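DNA polymerase III beta subunit (Streptococcus pyogenes, PDB 2AVT) probably forms a ring around DNA that tethers the replicative polymerase to its template, making synthesis processive. Local coordinates at residues P134-T139 / I219-F225; L141-I145 / Q187-T191; K176-T180 / Y249-D253. All blocks are in the same frame, centred on the assembly; numbering follows the deposited sequence.

Contact 1 of 3, residues P134-T139 / I219-F225; sequences PLILKT and IETVEVF
Six hydrogen bonds join 134-139 to 219-225, four of them between strands 135-138 and 221-225 of an antiparallel beta pair. Strand 135-138 is the outermost, within this chain, of a sheet continuing through 230-234 and 238-243 to 52-59 of the N-terminal domain. Where strand 135-138 runs into a helix, Thr139 OG1 donates to Ile219 O (2.7 Å) and Thr139 N to Glu220 O (2.8 Å). Lys138 is the helix N-cap. Leu137 pairs with Val222 (Leu137 N to Val222 O 3.1 Å, Val222 N to Leu137 O 3.0 Å). Leu135 pairs with Val224 (Leu135 N to Val224 O 3.2 Å, Val224 N to Leu135 O 2.8 Å). Ile136-Glu223 and Lys138-Thr221 are non-hydrogen-bonded pairs. The strand axes approach to 4.7 Å at 145°. Leu135, Leu137, Val222 and Val224 share the buried face. Leu137 (m, t) sets CD1 4.2 Å from Val224 CG2. Ile136 and Glu223 occupy the other face, where Glu223 salt-bridges Arg234. At the far end, Pro134 CB lies 3.4 Å from Phe225 CE1.

Contact 2 of 3, residues L141-I145 / Q187-T191; sequences LLKSI and QRLIT
Helix 141-145 packs against strand 187-191 through side chains alone, with no hydrogen bond between the two segments. The axes stay 10.7 Å apart, the usual spacing of a helix layered on a beta sheet. The two run nearly opposite, at 152°. The nearest CA atoms are those of Ile145 and Arg188, 6.8 Å apart. Leu141 comes first. Its t, p rotamer brings CD1 to 3.5 Å from Ile190 CD1 and to 4.0 Å from Arg188 NH2. Ser144 points toward the strand, with OG 3.6 Å from Arg188 NH1. Ile145 lies one turn after Leu141, and its N donates to Leu141 O (3.1 Å). Its CD1 meets Ile190 CD1 at 3.9 Å, and its CG1 lies 3.8 Å from Arg188 NH1. Ile190 (m, t) therefore extends CD1 against both Leu141 and Ile145. Arg188 and Ile190 face the helix. Arg188 bends at chi2 (p) and brings its guanidinium to the helix, where NH1 forms a salt bridge with Glu148, farther along the same helix. The arrangement is the helix-on-sheet layering of the DNA polymerase III beta fold, whose helices line the inner surface of the ring in relatives, probably here too. Strand 184-191 lies between strand 174-180, whose Phe175 and Ala177 also touch Ile145, and strand 367-372 from near the C terminus.

Contact 3 of 3, residues K176-T180 / Y249-D253; sequences KAVAT and YPDTD
Segment 249-253 is an irregular loop lying across strand 176-180, with the two end-to-end directions 108° apart. The backbones stay well separated: the nearest CA atoms, Val178 and Thr252, are 8.0 Å apart. Tyr249 comes first and points its side chain at the strand. Its OH is 3.4 Å from Thr180 CG2 and 3.7 Å from Ala179 CA. A water lies 2.7 Å from Tyr249 OH and accepts a hydrogen bond from Thr180 N at 3.0 Å, so it bridges the Tyr249 hydroxyl and the Thr180 backbone. Tyr249 CE2 also packs on Val178 CG1 at 4.0 Å. After Pro250 and Asp251, Thr252 turns back, placing CG2 3.7 Å from Val178 CG1. Its OG1 is buried without a polar partner. Asp253 closes the contact with a salt bridge: OD1 lies 3.1 Å from Lys176 NZ. Lys176 is extended except for chi3 (p), a bend that directs its amine to the loop. Lys176, Val178 and Thr180 thus face the loop, as expected for alternate residues of a strand. In bacterial relatives, partner proteins bind a groove between the central and C-terminal domains, and this contact probably lies beside the equivalent groove. Strand 174-180 runs between strands 164-170 and 184-191. His166 of the first meets the Tyr249 ring, with planes at about 40°, and Met185 of the second touches Thr180 and Thr252.

In the fold
From the N terminus, the chain first reaches 134-139, which contact 1 joins to 219-225, closing a long loop. Contact 2 is nested inside it and closes the loop between 145 and 187. Contact 3 closes the one between 180 and 249 and crosses both, because 176-180 lies within their loops while 249-253 comes after them. Contact 1 touches contact 2 where Leu137 and Val222 pack on Leu142. Contacts 2 and 3 use neighbouring strands of one sheet, with Ala177 packed against Ile145. Contacts 1 and 3 do not touch. The contact segments lie in the central domain, while their sheets run on into the N-terminal and C-terminal domains.

Contact 1 of 3, residues P134-T139 / I219-F225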
ATOM      1  N   PRO A 134      37.147  -2.513 -17.020  1.00 50.73           N
ATOM      2  CA  PRO A 134      35.744  -2.765 -16.706  1.00 48.94           C
ATOM      3  C   PRO A 134      35.215  -4.114 -17.166  1.00 47.60           C
ATOM      4  O   PRO A 134      35.581  -4.607 -18.238  1.00 46.42           O
ATOM      5  CB  PRO A 134      35.038  -1.628 -17.423  1.00 50.00           C
ATOM      6  CG  PRO A 134      35.838  -1.529 -18.683  1.00 50.74           C
ATOM      7  CD  PRO A 134      37.269  -1.615 -18.182  1.00 50.70           C
ATOM      8  N   LEU A 135      34.361  -4.709 -16.341  1.00 44.80           N
ATOM      9  CA  LEU A 135      33.713  -5.966 -16.679  1.00 42.80           C
ATOM     10  C   LEU A 135      32.378  -5.503 -17.245  1.00 42.52           C
ATOM     11  O   LEU A 135      31.631  -4.786 -16.573  1.00 40.55           O
ATOM     12  CB  LEU A 135      33.467  -6.821 -15.439  1.00 42.20           C
ATOM     13  CG  LEU A 135      32.481  -7.973 -15.673  1.00 44.05           C
ATOM     14  CD1 LEU A 135      33.093  -8.977 -16.644  1.00 44.09           C
ATOM     15  CD2 LEU A 135      32.130  -8.648 -14.354  1.00 42.81           C
ATOM     16  N   ILE A 136      32.076  -5.890 -18.477  1.00 39.97           N
ATOM     17  CA  ILE A 136      30.831  -5.469 -19.089  1.00 40.22           C
ATOM     18  C   ILE A 136      29.757  -6.549 -19.032  1.00 39.94           C
ATOM     19  O   ILE A 136      29.950  -7.655 -19.535  1.00 42.53           O
ATOM     20  CB  ILE A 136      31.064  -5.057 -20.550  1.00 41.64           C
ATOM     21  CG1 ILE A 136      32.139  -3.974 -20.619  1.00 41.54           C
ATOM     22  CG2 ILE A 136      29.777  -4.535 -21.155  1.00 43.01           C
ATOM     23  CD1 ILE A 136      32.341  -3.422 -22.005  1.00 43.05           C
ATOM     24  N   LEU A 137      28.624  -6.226 -18.416  1.00 38.24           N
ATOM     25  CA  LEU A 137      27.517  -7.173 -18.308  1.00 37.05           C
ATOM     26  C   LEU A 137      26.218  -6.561 -18.802  1.00 36.70           C
ATOM     27  O   LEU A 137      25.969  -5.372 -18.615  1.00 35.95           O
ATOM     28  CB  LEU A 137      27.328  -7.623 -16.856  1.00 34.90           C
ATOM     29  CG  LEU A 137      28.490  -8.360 -16.192  1.00 37.76           C
ATOM     30  CD1 LEU A 137      28.129  -8.698 -14.751  1.00 38.14           C
ATOM     31  CD2 LEU A 137      28.801  -9.628 -16.978  1.00 38.53           C
ATOM     32  N   LYS A 138      25.383  -7.377 -19.435  1.00 37.10           N
ATOM     33  CA  LYS A 138      24.106  -6.890 -19.912  1.00 37.53           C
ATOM     34  C   LYS A 138      23.211  -6.693 -18.701  1.00 37.86           C
ATOM     35  O   LYS A 138      23.241  -7.481 -17.755  1.00 36.97           O
ATOM     36  CB  LYS A 138      23.467  -7.888 -20.880  1.00 40.85           C
ATOM     37  CG  LYS A 138      24.242  -8.046 -22.186  1.00 44.86           C
ATOM     38  CD  LYS A 138      23.381  -8.692 -23.260  1.00 49.65           C
ATOM     39  CE  LYS A 138      24.125  -8.800 -24.587  1.00 51.56           C
ATOM     40  NZ  LYS A 138      23.245  -9.362 -25.652  1.00 54.31           N
ATOM     41  N   THR A 139      22.421  -5.630 -18.734  1.00 37.35           N
ATOM     42  CA  THR A 139      21.526  -5.301 -17.641  1.00 37.20           C
ATOM     43  C   THR A 139      20.491  -6.381 -17.386  1.00 36.36           C
ATOM     44  O   THR A 139      20.269  -6.777 -16.240  1.00 34.84           O
ATOM     45  CB  THR A 139      20.813  -3.976 -17.923  1.00 35.99           C
ATOM     46  OG1 THR A 139      21.794  -2.940 -18.030  1.00 40.71           O
ATOM     47  CG2 THR A 139      19.839  -3.635 -16.809  1.00 36.97           C
ATOM     48  N   ILE A 219      18.366   0.595 -20.540  1.00 42.81           N
ATOM     49  CA  ILE A 219      19.822   0.580 -20.411  1.00 42.39           C
ATOM     50  C   ILE A 219      20.329  -0.824 -20.721  1.00 43.31           C
ATOM     51  O   ILE A 219      20.214  -1.736 -19.896  1.00 43.21           O
ATOM     52  CB  ILE A 219      20.266   0.964 -18.987  1.00 43.58           C
ATOM     53  CG1 ILE A 219      19.892   2.420 -18.704  1.00 41.07           C
ATOM     54  CG2 ILE A 219      21.767   0.735 -18.832  1.00 41.67           C
ATOM     55  CD1 ILE A 219      20.246   2.892 -17.314  1.00 41.81           C
ATOM     56  N   GLU A 220      20.894  -0.984 -21.912  1.00 43.27           N
ATOM     57  CA  GLU A 220      21.399  -2.270 -22.392  1.00 42.97           C
ATOM     58  C   GLU A 220      22.435  -2.963 -21.494  1.00 40.79           C
ATOM     59  O   GLU A 220      22.267  -4.131 -21.129  1.00 38.34           O
ATOM     60  CB  GLU A 220      21.978  -2.088 -23.798  1.00 45.33           C
ATOM     61  CG  GLU A 220      21.601  -3.180 -24.788  1.00 51.53           C
ATOM     62  CD  GLU A 220      20.115  -3.192 -25.114  1.00 55.02           C
ATOM     63  OE1 GLU A 220      19.575  -2.121 -25.470  1.00 57.02           O
ATOM     64  OE2 GLU A 220      19.486  -4.271 -25.025  1.00 56.95           O
ATOM     65  N   THR A 221      23.507  -2.256 -21.145  1.00 38.71           N
ATOM     66  CA  THR A 221      24.548  -2.843 -20.303  1.00 37.20           C
ATOM     67  C   THR A 221      25.135  -1.862 -19.300  1.00 35.98           C
ATOM     68  O   THR A 221      24.896  -0.659 -19.368  1.00 35.42           O
ATOM     69  CB  THR A 221      25.733  -3.348 -21.139  1.00 37.76           C
ATOM     70  OG1 THR A 221      26.389  -2.223 -21.735  1.00 37.71           O
ATOM     71  CG2 THR A 221      25.270  -4.296 -22.231  1.00 39.63           C
ATOM     72  N   VAL A 222      25.924  -2.397 -18.375  1.00 34.18           N
ATOM     73  CA  VAL A 222      26.599  -1.589 -17.376  1.00 33.92           C
ATOM     74  C   VAL A 222      28.034  -2.080 -17.240  1.00 34.78           C
ATOM     75  O   VAL A 222      28.348  -3.226 -17.565  1.00 33.39           O
ATOM     76  CB  VAL A 222      25.928  -1.692 -15.981  1.00 34.09           C
ATOM     77  CG1 VAL A 222      24.588  -0.990 -15.986  1.00 33.87           C
ATOM     78  CG2 VAL A 222      25.765  -3.153 -15.583  1.00 35.76           C
ATOM     79  N   GLU A 223      28.902  -1.193 -16.774  1.00 35.75           N
ATOM     80  CA  GLU A 223      30.294  -1.521 -16.540  1.00 35.94           C
ATOM     81  C   GLU A 223      30.405  -1.777 -15.041  1.00 37.51           C
ATOM     82  O   GLU A 223      29.876  -1.009 -14.241  1.00 36.73           O
ATOM     83  CB  GLU A 223      31.186  -0.345 -16.923  1.00 37.98           C
ATOM     84  CG  GLU A 223      31.143   0.022 -18.387  1.00 40.86           C
ATOM     85  CD  GLU A 223      32.043   1.196 -18.703  1.00 43.81           C
ATOM     86  OE1 GLU A 223      31.805   2.296 -18.150  1.00 46.92           O
ATOM     87  OE2 GLU A 223      32.987   1.022 -19.498  1.00 45.96           O
ATOM     88  N   VAL A 224      31.088  -2.851 -14.661  1.00 36.85           N
ATOM     89  CA  VAL A 224      31.249  -3.196 -13.252  1.00 36.29           C
ATOM     90  C   VAL A 224      32.714  -3.068 -12.834  1.00 38.19           C
ATOM     91  O   VAL A 224      33.594  -3.672 -13.450  1.00 38.35           O
ATOM     92  CB  VAL A 224      30.776  -4.651 -12.978  1.00 34.67           C
ATOM     93  CG1 VAL A 224      30.761  -4.923 -11.479  1.00 35.47           C
ATOM     94  CG2 VAL A 224      29.397  -4.875 -13.559  1.00 32.57           C
ATOM     95  N   PHE A 225      32.974  -2.272 -11.798  1.00 37.82           N
ATOM     96  CA  PHE A 225      34.331  -2.074 -11.296  1.00 37.45           C
ATOM     97  C   PHE A 225      34.421  -2.561  -9.855  1.00 39.19           C
ATOM     98  O   PHE A 225      33.464  -2.428  -9.087  1.00 37.65           O
ATOM     99  CB  PHE A 225      34.723  -0.598 -11.354  1.00 35.24           C
ATOM    100  CG  PHE A 225      34.630   0.000 -12.723  1.00 36.62           C
ATOM    101  CD1 PHE A 225      35.702  -0.063 -13.593  1.00 35.70           C
ATOM    102  CD2 PHE A 225      33.462   0.613 -13.148  1.00 34.65           C
ATOM    103  CE1 PHE A 225      35.613   0.474 -14.863  1.00 37.76           C
ATOM    104  CE2 PHE A 225      33.368   1.149 -14.410  1.00 36.06           C
ATOM    105  CZ  PHE A 225      34.442   1.081 -15.273  1.00 36.95           C
TER

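Contact 2 of 3, residues L141-I145 / Q187-T191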
ATOM      1  N   LEU A 141      20.698  -9.449 -17.974  1.00 33.34           N
ATOM      2  CA  LEU A 141      21.329 -10.654 -17.438  1.00 34.10           C
ATOM      3  C   LEU A 141      21.573 -10.476 -15.940  1.00 32.74           C
ATOM      4  O   LEU A 141      21.303 -11.370 -15.142  1.00 33.50           O
ATOM      5  CB  LEU A 141      22.663 -10.932 -18.130  1.00 33.32           C
ATOM      6  CG  LEU A 141      23.513 -12.016 -17.450  1.00 37.57           C
ATOM      7  CD1 LEU A 141      22.745 -13.333 -17.397  1.00 38.03           C
ATOM      8  CD2 LEU A 141      24.815 -12.198 -18.210  1.00 39.17           C
ATOM      9  N   LEU A 142      22.089  -9.310 -15.572  1.00 30.88           N
ATOM     10  CA  LEU A 142      22.379  -9.012 -14.181  1.00 33.60           C
ATOM     11  C   LEU A 142      21.089  -9.053 -13.363  1.00 32.54           C
ATOM     12  O   LEU A 142      21.050  -9.633 -12.278  1.00 32.51           O
ATOM     13  CB  LEU A 142      23.045  -7.638 -14.088  1.00 34.89           C
ATOM     14  CG  LEU A 142      23.985  -7.365 -12.916  1.00 39.27           C
ATOM     15  CD1 LEU A 142      24.885  -8.568 -12.655  1.00 39.59           C
ATOM     16  CD2 LEU A 142      24.812  -6.132 -13.239  1.00 39.21           C
ATOM     17  N   LYS A 143      20.028  -8.465 -13.900  1.00 31.88           N
ATOM     18  CA  LYS A 143      18.747  -8.444 -13.204  1.00 33.37           C
ATOM     19  C   LYS A 143      18.179  -9.843 -13.028  1.00 33.32           C
ATOM     20  O   LYS A 143      17.479 -10.116 -12.051  1.00 32.38           O
ATOM     21  CB  LYS A 143      17.727  -7.591 -13.963  1.00 32.14           C
ATOM     22  CG  LYS A 143      17.950  -6.094 -13.873  1.00 34.20           C
ATOM     23  CD  LYS A 143      16.684  -5.361 -14.322  1.00 34.10           C
ATOM     24  CE  LYS A 143      16.860  -3.856 -14.287  1.00 35.57           C
ATOM     25  NZ  LYS A 143      15.560  -3.145 -14.515  1.00 38.94           N
ATOM     26  N   SER A 144      18.462 -10.718 -13.990  1.00 32.90           N
ATOM     27  CA  SER A 144      17.981 -12.093 -13.942  1.00 32.36           C
ATOM     28  C   SER A 144      18.668 -12.854 -12.821  1.00 31.64           C
ATOM     29  O   SER A 144      18.028 -13.620 -12.102  1.00 32.86           O
ATOM     30  CB  SER A 144      18.251 -12.801 -15.267  1.00 34.07           C
ATOM     31  OG  SER A 144      17.858 -14.155 -15.180  1.00 37.24           O
ATOM     32  N   ILE A 145      19.973 -12.642 -12.688  1.00 31.17           N
ATOM     33  CA  ILE A 145      20.783 -13.282 -11.650  1.00 32.95           C
ATOM     34  C   ILE A 145      20.296 -12.845 -10.263  1.00 34.47           C
ATOM     35  O   ILE A 145      20.179 -13.656  -9.340  1.00 34.02           O
ATOM     36  CB  ILE A 145      22.277 -12.887 -11.800  1.00 31.90           C
ATOM     37  CG1 ILE A 145      22.853 -13.496 -13.086  1.00 33.37           C
ATOM     38  CG2 ILE A 145      23.059 -13.325 -10.578  1.00 32.99           C
ATOM     39  CD1 ILE A 145      24.240 -12.970 -13.465  1.00 27.89           C
ATOM     40  N   GLN A 187      21.779 -21.000  -6.771  1.00 36.91           N
ATOM     41  CA  GLN A 187      23.023 -20.805  -7.521  1.00 35.20           C
ATOM     42  C   GLN A 187      22.853 -20.633  -9.036  1.00 34.38           C
ATOM     43  O   GLN A 187      22.083 -21.346  -9.683  1.00 31.33           O
ATOM     44  CB  GLN A 187      23.961 -21.981  -7.275  1.00 34.84           C
ATOM     45  CG  GLN A 187      25.251 -21.930  -8.078  1.00 35.85           C
ATOM     46  CD  GLN A 187      25.940 -23.281  -8.138  1.00 35.38           C
ATOM     47  OE1 GLN A 187      25.491 -24.198  -8.838  1.00 35.03           O
ATOM     48  NE2 GLN A 187      27.020 -23.416  -7.395  1.00 33.36           N
ATOM     49  N   ARG A 188      23.609 -19.692  -9.591  1.00 34.78           N
ATOM     50  CA  ARG A 188      23.574 -19.417 -11.020  1.00 35.07           C
ATOM     51  C   ARG A 188      25.002 -19.455 -11.562  1.00 34.83           C
ATOM     52  O   ARG A 188      25.875 -18.735 -11.080  1.00 34.41           O
ATOM     53  CB  ARG A 188      22.953 -18.039 -11.287  1.00 35.40           C
ATOM     54  CG  ARG A 188      22.818 -17.666 -12.767  1.00 37.40           C
ATOM     55  CD  ARG A 188      21.800 -18.552 -13.498  1.00 40.18           C
ATOM     56  NE  ARG A 188      21.763 -18.286 -14.939  1.00 40.89           N
ATOM     57  CZ  ARG A 188      21.255 -17.188 -15.493  1.00 41.50           C
ATOM     58  NH1 ARG A 188      20.725 -16.237 -14.735  1.00 39.94           N
ATOM     59  NH2 ARG A 188      21.292 -17.032 -16.810  1.00 41.45           N
ATOM     60  N   LEU A 189      25.234 -20.303 -12.559  1.00 33.80           N
ATOM     61  CA  LEU A 189      26.554 -20.413 -13.171  1.00 34.67           C
ATOM     62  C   LEU A 189      26.473 -19.907 -14.599  1.00 33.93           C
ATOM     63  O   LEU A 189      25.520 -20.189 -15.317  1.00 34.19           O
ATOM     64  CB  LEU A 189      27.034 -21.864 -13.190  1.00 34.54           C
ATOM     65  CG  LEU A 189      27.111 -22.629 -11.873  1.00 32.54           C
ATOM     66  CD1 LEU A 189      27.752 -23.986 -12.149  1.00 35.10           C
ATOM     67  CD2 LEU A 189      27.928 -21.857 -10.848  1.00 32.27           C
ATOM     68  N   ILE A 190      27.480 -19.153 -15.002  1.00 35.44           N
ATOM     69  CA  ILE A 190      27.526 -18.612 -16.346  1.00 37.72           C
ATOM     70  C   ILE A 190      28.974 -18.638 -16.791  1.00 36.63           C
ATOM     71  O   ILE A 190      29.877 -18.503 -15.968  1.00 36.29           O
ATOM     72  CB  ILE A 190      27.009 -17.150 -16.369  1.00 38.55           C
ATOM     73  CG1 ILE A 190      25.502 -17.130 -16.113  1.00 40.91           C
ATOM     74  CG2 ILE A 190      27.330 -16.497 -17.694  1.00 41.31           C
ATOM     75  CD1 ILE A 190      24.901 -15.737 -16.101  1.00 43.63           C
ATOM     76  N   THR A 191      29.194 -18.855 -18.085  1.00 37.04           N
ATOM     77  CA  THR A 191      30.547 -18.850 -18.632  1.00 37.47           C
ATOM     78  C   THR A 191      30.603 -17.597 -19.483  1.00 36.66           C
ATOM     79  O   THR A 191      29.800 -17.435 -20.401  1.00 38.94           O
ATOM     80  CB  THR A 191      30.842 -20.070 -19.548  1.00 37.43           C
ATOM     81  OG1 THR A 191      30.459 -21.284 -18.894  1.00 37.24           O
ATOM     82  CG2 THR A 191      32.333 -20.136 -19.860  1.00 36.49           C
TER

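Contact 3 of 3, residues K176-T180 / Y249-D253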
ATOM      1  N   LYS A 176      30.059 -17.351 -10.998  1.00 36.86           N
ATOM      2  CA  LYS A 176      29.133 -18.000 -10.069  1.00 37.04           C
ATOM      3  C   LYS A 176      28.473 -16.992  -9.117  1.00 35.56           C
ATOM      4  O   LYS A 176      29.136 -16.142  -8.532  1.00 34.72           O
ATOM      5  CB  LYS A 176      29.839 -19.081  -9.235  1.00 36.81           C
ATOM      6  CG  LYS A 176      28.897 -19.804  -8.271  1.00 38.93           C
ATOM      7  CD  LYS A 176      29.612 -20.787  -7.345  1.00 40.06           C
ATOM      8  CE  LYS A 176      30.562 -20.071  -6.393  1.00 41.15           C
ATOM      9  NZ  LYS A 176      31.276 -21.021  -5.486  1.00 42.22           N
ATOM     10  N   ALA A 177      27.157 -17.092  -8.986  1.00 35.70           N
ATOM     11  CA  ALA A 177      26.404 -16.233  -8.083  1.00 34.90           C
ATOM     12  C   ALA A 177      25.624 -17.187  -7.196  1.00 34.33           C
ATOM     13  O   ALA A 177      24.802 -17.958  -7.692  1.00 33.09           O
ATOM     14  CB  ALA A 177      25.445 -15.334  -8.861  1.00 34.28           C
ATOM     15  N   VAL A 178      25.893 -17.151  -5.891  1.00 32.68           N
ATOM     16  CA  VAL A 178      25.191 -18.025  -4.956  1.00 34.99           C
ATOM     17  C   VAL A 178      24.784 -17.306  -3.671  1.00 34.00           C
ATOM     18  O   VAL A 178      25.473 -16.400  -3.202  1.00 34.44           O
ATOM     19  CB  VAL A 178      26.054 -19.248  -4.562  1.00 33.95           C
ATOM     20  CG1 VAL A 178      27.239 -18.799  -3.736  1.00 35.24           C
ATOM     21  CG2 VAL A 178      25.211 -20.242  -3.784  1.00 34.32           C
ATOM     22  N   ALA A 179      23.651 -17.719  -3.114  1.00 35.57           N
ATOM     23  CA  ALA A 179      23.138 -17.146  -1.871  1.00 37.48           C
ATOM     24  C   ALA A 179      22.430 -18.259  -1.114  1.00 39.62           C
ATOM     25  O   ALA A 179      21.807 -19.128  -1.718  1.00 37.96           O
ATOM     26  CB  ALA A 179      22.163 -16.007  -2.161  1.00 35.62           C
ATOM     27  N   THR A 180      22.528 -18.220   0.211  1.00 41.57           N
ATOM     28  CA  THR A 180      21.910 -19.228   1.054  1.00 43.97           C
ATOM     29  C   THR A 180      21.636 -18.716   2.465  1.00 46.20           C
ATOM     30  O   THR A 180      22.263 -17.768   2.943  1.00 45.39           O
ATOM     31  CB  THR A 180      22.803 -20.487   1.162  1.00 42.53           C
ATOM     32  OG1 THR A 180      22.130 -21.487   1.930  1.00 43.05           O
ATOM     33  CG2 THR A 180      24.122 -20.163   1.837  1.00 41.14           C
ATOM     34  N   TYR A 249      33.245 -16.368   2.763  1.00 51.53           N
ATOM     35  CA  TYR A 249      31.922 -16.930   2.520  1.00 49.64           C
ATOM     36  C   TYR A 249      32.059 -18.446   2.656  1.00 50.42           C
ATOM     37  O   TYR A 249      33.087 -19.009   2.286  1.00 50.18           O
ATOM     38  CB  TYR A 249      31.435 -16.578   1.111  1.00 48.03           C
ATOM     39  CG  TYR A 249      29.959 -16.830   0.911  1.00 44.57           C
ATOM     40  CD1 TYR A 249      29.008 -15.949   1.415  1.00 45.36           C
ATOM     41  CD2 TYR A 249      29.516 -17.971   0.261  1.00 42.37           C
ATOM     42  CE1 TYR A 249      27.656 -16.202   1.277  1.00 42.54           C
ATOM     43  CE2 TYR A 249      28.172 -18.234   0.120  1.00 43.08           C
ATOM     44  CZ  TYR A 249      27.245 -17.347   0.630  1.00 43.40           C
ATOM     45  OH  TYR A 249      25.907 -17.620   0.494  1.00 42.08           O
ATOM     46  N   PRO A 250      31.036 -19.125   3.194  1.00 50.89           N
ATOM     47  CA  PRO A 250      31.107 -20.580   3.357  1.00 52.22           C
ATOM     48  C   PRO A 250      31.289 -21.352   2.052  1.00 53.51           C
ATOM     49  O   PRO A 250      30.945 -20.868   0.973  1.00 53.17           O
ATOM     50  CB  PRO A 250      29.789 -20.915   4.058  1.00 52.08           C
ATOM     51  CG  PRO A 250      28.867 -19.831   3.593  1.00 51.23           C
ATOM     52  CD  PRO A 250      29.744 -18.609   3.676  1.00 51.87           C
ATOM     53  N   ASP A 251      31.853 -22.552   2.166  1.00 54.00           N
ATOM     54  CA  ASP A 251      32.083 -23.416   1.013  1.00 54.33           C
ATOM     55  C   ASP A 251      30.733 -23.992   0.610  1.00 53.82           C
ATOM     56  O   ASP A 251      30.239 -24.932   1.229  1.00 53.58           O
ATOM     57  CB  ASP A 251      33.033 -24.554   1.390  1.00 56.47           C
ATOM     58  CG  ASP A 251      33.374 -25.444   0.213  1.00 58.20           C
ATOM     59  OD1 ASP A 251      32.463 -25.760  -0.582  1.00 57.82           O
ATOM     60  OD2 ASP A 251      34.554 -25.837   0.092  1.00 60.31           O
ATOM     61  N   THR A 252      30.139 -23.426  -0.433  1.00 53.10           N
ATOM     62  CA  THR A 252      28.833 -23.872  -0.894  1.00 52.17           C
ATOM     63  C   THR A 252      28.894 -24.917  -2.013  1.00 52.22           C
ATOM     64  O   THR A 252      27.921 -25.624  -2.261  1.00 50.15           O
ATOM     65  CB  THR A 252      27.989 -22.660  -1.350  1.00 51.38           C
ATOM     66  OG1 THR A 252      26.674 -23.098  -1.699  1.00 52.49           O
ATOM     67  CG2 THR A 252      28.635 -21.977  -2.540  1.00 49.74           C
ATOM     68  N   ASP A 253      30.032 -25.016  -2.694  1.00 54.17           N
ATOM     69  CA  ASP A 253      30.165 -26.007  -3.758  1.00 56.35           C
ATOM     70  C   ASP A 253      30.020 -27.388  -3.130  1.00 56.98           C
ATOM     71  O   ASP A 253      29.425 -28.295  -3.712  1.00 56.12           O
ATOM     72  CB  ASP A 253      31.534 -25.906  -4.442  1.00 57.64           C
ATOM     73  CG  ASP A 253      31.750 -24.573  -5.125  1.00 59.41           C
ATOM     74  OD1 ASP A 253      30.802 -24.077  -5.764  1.00 61.28           O
ATOM     75  OD2 ASP A 253      32.870 -24.025  -5.036  1.00 60.35           O
TER
HETATM   76  O   HOH W   1      24.046 -15.809   1.142  1.00 30.98           O